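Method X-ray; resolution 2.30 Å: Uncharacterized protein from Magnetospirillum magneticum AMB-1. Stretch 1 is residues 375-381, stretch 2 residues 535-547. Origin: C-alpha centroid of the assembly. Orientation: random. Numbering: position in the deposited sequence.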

# COMPACT_ATOMS: atom_id res chain seq x y z
N TYR A 375 -3.82 14.64 -4.16
CA TYR A 375 -2.70 15.09 -3.35
C TYR A 375 -1.66 15.76 -4.24
O TYR A 375 -1.25 16.89 -4.00
CB TYR A 375 -2.04 13.93 -2.59
CG TYR A 375 -0.94 14.41 -1.69
CD1 TYR A 375 -1.24 14.95 -0.44
CD2 TYR A 375 0.40 14.35 -2.09
CE1 TYR A 375 -0.24 15.41 0.40
CE2 TYR A 375 1.41 14.82 -1.27
CZ TYR A 375 1.08 15.36 -0.02
OH TYR A 375 2.06 15.83 0.81
N ALA A 376 -1.27 15.07 -5.29
CA ALA A 376 -0.25 15.57 -6.17
C ALA A 376 -0.69 16.86 -6.84
O ALA A 376 0.11 17.74 -7.07
CB ALA A 376 0.08 14.52 -7.23
N LEU A 377 -1.97 16.97 -7.15
CA LEU A 377 -2.41 18.12 -7.90
C LEU A 377 -2.63 19.34 -6.98
O LEU A 377 -2.15 20.44 -7.26
CB LEU A 377 -3.67 17.75 -8.68
CG LEU A 377 -3.93 18.55 -9.96
CD1 LEU A 377 -5.14 17.98 -10.70
CD2 LEU A 377 -4.16 20.03 -9.65
N PHE A 378 -3.30 19.11 -5.84
CA PHE A 378 -3.78 20.19 -4.98
C PHE A 378 -3.05 20.47 -3.66
O PHE A 378 -3.26 21.53 -3.07
CB PHE A 378 -5.26 19.97 -4.67
CG PHE A 378 -6.16 20.21 -5.84
CD1 PHE A 378 -6.30 21.48 -6.36
CD2 PHE A 378 -6.90 19.18 -6.39
CE1 PHE A 378 -7.13 21.72 -7.44
CE2 PHE A 378 -7.73 19.41 -7.47
CZ PHE A 378 -7.85 20.68 -7.99
N SER A 379 -2.25 19.54 -3.16
CA SER A 379 -1.55 19.77 -1.90
C SER A 379 -0.56 20.90 -2.05
O SER A 379 0.20 20.91 -3.00
CB SER A 379 -0.78 18.54 -1.45
OG SER A 379 -0.15 18.78 -0.20
N PRO A 380 -0.58 21.85 -1.11
CA PRO A 380 0.43 22.88 -1.12
C PRO A 380 1.67 22.47 -0.34
O PRO A 380 2.56 23.28 -0.17
CB PRO A 380 -0.27 24.08 -0.45
CG PRO A 380 -1.29 23.47 0.44
CD PRO A 380 -1.61 22.09 -0.09
N GLY A 381 1.74 21.23 0.14
CA GLY A 381 2.91 20.74 0.85
C GLY A 381 2.63 19.70 1.92
O GLY A 381 1.51 19.57 2.42
N GLU A 535 -6.69 31.97 -4.76
CA GLU A 535 -5.27 32.08 -5.07
C GLU A 535 -4.67 30.68 -5.01
O GLU A 535 -3.95 30.26 -5.93
CB GLU A 535 -4.52 32.98 -4.06
CG GLU A 535 -4.86 34.46 -4.08
CD GLU A 535 -6.14 34.83 -3.32
OE1 GLU A 535 -6.75 33.97 -2.64
OE2 GLU A 535 -6.53 36.02 -3.40
N LEU A 536 -4.98 29.95 -3.95
CA LEU A 536 -4.44 28.61 -3.78
C LEU A 536 -4.91 27.70 -4.89
O LEU A 536 -4.11 27.01 -5.52
CB LEU A 536 -4.83 28.01 -2.43
CG LEU A 536 -4.28 26.61 -2.21
CD1 LEU A 536 -2.78 26.54 -2.49
CD2 LEU A 536 -4.61 26.14 -0.79
N PHE A 537 -6.21 27.72 -5.17
CA PHE A 537 -6.73 26.91 -6.24
C PHE A 537 -5.98 27.16 -7.56
O PHE A 537 -5.55 26.21 -8.21
CB PHE A 537 -8.23 27.11 -6.43
CG PHE A 537 -8.76 26.47 -7.67
CD1 PHE A 537 -9.05 25.11 -7.71
CD2 PHE A 537 -8.92 27.22 -8.84
CE1 PHE A 537 -9.50 24.51 -8.87
CE2 PHE A 537 -9.38 26.63 -10.00
CZ PHE A 537 -9.67 25.27 -10.02
N HIS A 538 -5.84 28.41 -7.96
CA HIS A 538 -5.21 28.73 -9.24
C HIS A 538 -3.74 28.38 -9.27
O HIS A 538 -3.23 27.90 -10.28
CB HIS A 538 -5.40 30.20 -9.61
CG HIS A 538 -6.80 30.54 -9.98
ND1 HIS A 538 -7.45 29.94 -11.04
CD2 HIS A 538 -7.68 31.42 -9.44
CE1 HIS A 538 -8.67 30.44 -11.14
NE2 HIS A 538 -8.84 31.34 -10.18
N ASP A 539 -3.05 28.63 -8.16
CA ASP A 539 -1.66 28.25 -8.03
C ASP A 539 -1.48 26.77 -8.34
O ASP A 539 -0.63 26.40 -9.14
CB ASP A 539 -1.15 28.54 -6.62
CG ASP A 539 0.29 28.14 -6.43
OD1 ASP A 539 1.16 28.69 -7.14
OD2 ASP A 539 0.54 27.26 -5.59
N ARG A 540 -2.31 25.92 -7.71
CA ARG A 540 -2.24 24.48 -7.94
C ARG A 540 -2.76 24.06 -9.33
O ARG A 540 -2.05 23.43 -10.09
CB ARG A 540 -3.00 23.72 -6.84
CG ARG A 540 -2.50 23.93 -5.41
CD ARG A 540 -1.13 23.30 -5.15
NE ARG A 540 -0.07 24.08 -5.78
CZ ARG A 540 1.19 23.67 -5.92
NH1 ARG A 540 1.58 22.48 -5.48
NH2 ARG A 540 2.06 24.47 -6.52
N TRP A 541 -3.99 24.44 -9.68
CA TRP A 541 -4.61 24.02 -10.94
C TRP A 541 -3.92 24.46 -12.24
O TRP A 541 -3.74 23.65 -13.15
CB TRP A 541 -6.05 24.50 -10.99
CG TRP A 541 -6.83 23.94 -12.12
CD1 TRP A 541 -7.28 24.60 -13.21
CD2 TRP A 541 -7.27 22.58 -12.27
NE1 TRP A 541 -7.99 23.75 -14.03
CE2 TRP A 541 -7.99 22.50 -13.47
CE3 TRP A 541 -7.14 21.43 -11.48
CZ2 TRP A 541 -8.57 21.33 -13.93
CZ3 TRP A 541 -7.72 20.27 -11.92
CH2 TRP A 541 -8.43 20.22 -13.14
N ASP A 542 -3.54 25.73 -12.32
CA ASP A 542 -3.02 26.34 -13.55
C ASP A 542 -1.57 26.01 -13.89
O ASP A 542 -1.10 26.39 -14.96
CB ASP A 542 -3.14 27.88 -13.50
CG ASP A 542 -4.58 28.36 -13.33
OD1 ASP A 542 -5.51 27.63 -13.72
OD2 ASP A 542 -4.77 29.49 -12.83
N ARG A 543 -0.85 25.31 -13.02
CA ARG A 543 0.58 25.10 -13.23
C ARG A 543 0.95 24.02 -14.25
O ARG A 543 2.13 23.85 -14.58
CB ARG A 543 1.27 24.82 -11.90
CG ARG A 543 1.09 23.41 -11.37
CD ARG A 543 1.74 23.32 -10.01
NE ARG A 543 1.93 21.95 -9.51
CZ ARG A 543 0.98 21.19 -8.96
NH1 ARG A 543 -0.29 21.59 -8.88
NH2 ARG A 543 1.30 20.00 -8.51
N GLU A 544 -0.05 23.29 -14.73
CA GLU A 544 0.16 22.26 -15.74
C GLU A 544 -1.14 21.93 -16.48
O GLU A 544 -2.23 22.03 -15.91
CB GLU A 544 0.71 21.00 -15.08
CG GLU A 544 1.32 20.00 -16.05
CD GLU A 544 1.92 18.80 -15.35
OE1 GLU A 544 2.54 18.97 -14.27
OE2 GLU A 544 1.78 17.68 -15.88
N ASP A 545 -1.00 21.58 -17.76
CA ASP A 545 -2.14 21.13 -18.56
C ASP A 545 -2.33 19.63 -18.23
O ASP A 545 -1.65 18.77 -18.78
CB ASP A 545 -1.88 21.37 -20.05
CG ASP A 545 -3.08 21.01 -20.92
OD1 ASP A 545 -4.01 20.35 -20.41
OD2 ASP A 545 -3.10 21.39 -22.10
N TRP A 546 -3.25 19.34 -17.33
CA TRP A 546 -3.42 18.00 -16.78
C TRP A 546 -3.85 16.96 -17.82
O TRP A 546 -3.21 15.92 -17.94
CB TRP A 546 -4.37 18.03 -15.57
CG TRP A 546 -3.92 19.06 -14.51
CD1 TRP A 546 -4.55 20.23 -14.18
CD2 TRP A 546 -2.73 19.00 -13.73
NE1 TRP A 546 -3.82 20.89 -13.21
CE2 TRP A 546 -2.70 20.16 -12.92
CE3 TRP A 546 -1.67 18.08 -13.63
CZ2 TRP A 546 -1.66 20.42 -12.03
CZ3 TRP A 546 -0.65 18.34 -12.73
CH2 TRP A 546 -0.64 19.51 -11.95
N PRO A 547 -4.93 17.23 -18.58
CA PRO A 547 -5.32 16.20 -19.52
C PRO A 547 -4.22 15.92 -20.53
O PRO A 547 -4.03 14.77 -20.94
CB PRO A 547 -6.57 16.78 -20.20
CG PRO A 547 -6.58 18.23 -19.88
CD PRO A 547 -5.88 18.35 -18.57

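This is a contact in which two arginines bond to carbonyl oxygens at and just past the end of one helix, while leucine and phenylalanine side chains from the same helix end pack among the aromatic rings of the other stretch.

The polar half follows from where the first helix stops. The carbonyls of a final helical turn lack the amide partners that the next turn would have supplied, and here arginine side chains fill that role. Arg 543 does so with two nitrogens: NH2 donates to Ala 376 O at 2.9 Å and NH1 to Leu 377 O at 2.7 Å, both oxygens lying at the edge of the guanidinium, near its plane, where the N-H bonds point. The CA-to-CB bond of Arg 543 points sideways, and the long side chain, with chi2 and chi3 both t, carries its end to the helix. The same NH1 also donates to Arg 540 O at 2.8 Å, so this one nitrogen links a carbonyl of its own stretch to one across the contact.

Arg 540 bonds to a carbonyl just past the helix, Ser 379 O, through NH1 at 3.2 Å, again near the guanidinium plane, and Ser 379 is the first residue to leave helical backbone angles. The CA-to-CB bond of Arg 540 points toward the first stretch, and its aliphatic part is used as well: CB lies 3.4 Å from Leu 377 O, and CG lies 3.4 Å from Phe 378 O. The backbones come close here, Phe 378 CA and Arg 540 CA being 5.4 Å apart. The neighboring Asp 539 OD2 forms a salt bridge with Arg 540 NE at 3.2 Å, although the hydrogen bonds from NE and NH2 to it are weak.

In the apolar half, Leu 377 and Phe 378 bring their ends nearer than their first bonds suggest. Leu 377 starts sideways, yet has the largest area covered by the other stretch. Its CG sits over one face of Trp 546, 3.7 Å from the centroid of the six-membered ring, in a CH-pi contact; its CD2 is 3.5 Å from Trp 546 CZ2, and its CD1 reaches Trp 541 CZ3 at 3.7 Å. The two tryptophans are themselves tied together, Trp 546 NE1 donating to Trp 541 O at 2.8 Å.

Phe 378 starts away from the other stretch but swings its ring back, with CZ 3.6 Å from Trp 541 CE3 and CE1 3.9 Å from Phe 537 CD1. Its plane lies within 10° of the Trp 541 six-membered ring, but centroids 5.9 Å apart leave the rings barely overlapping.

Beyond the helix, Pro 380 CB meets Leu 536 CD1 at 4.1 Å. The turn is braced internally, Gly 381 N donating to Ser 379 OG at 3.1 Å, and the backbone angles of Gly 381 would jam a CB against the preceding carbonyl, a local reason for glycine.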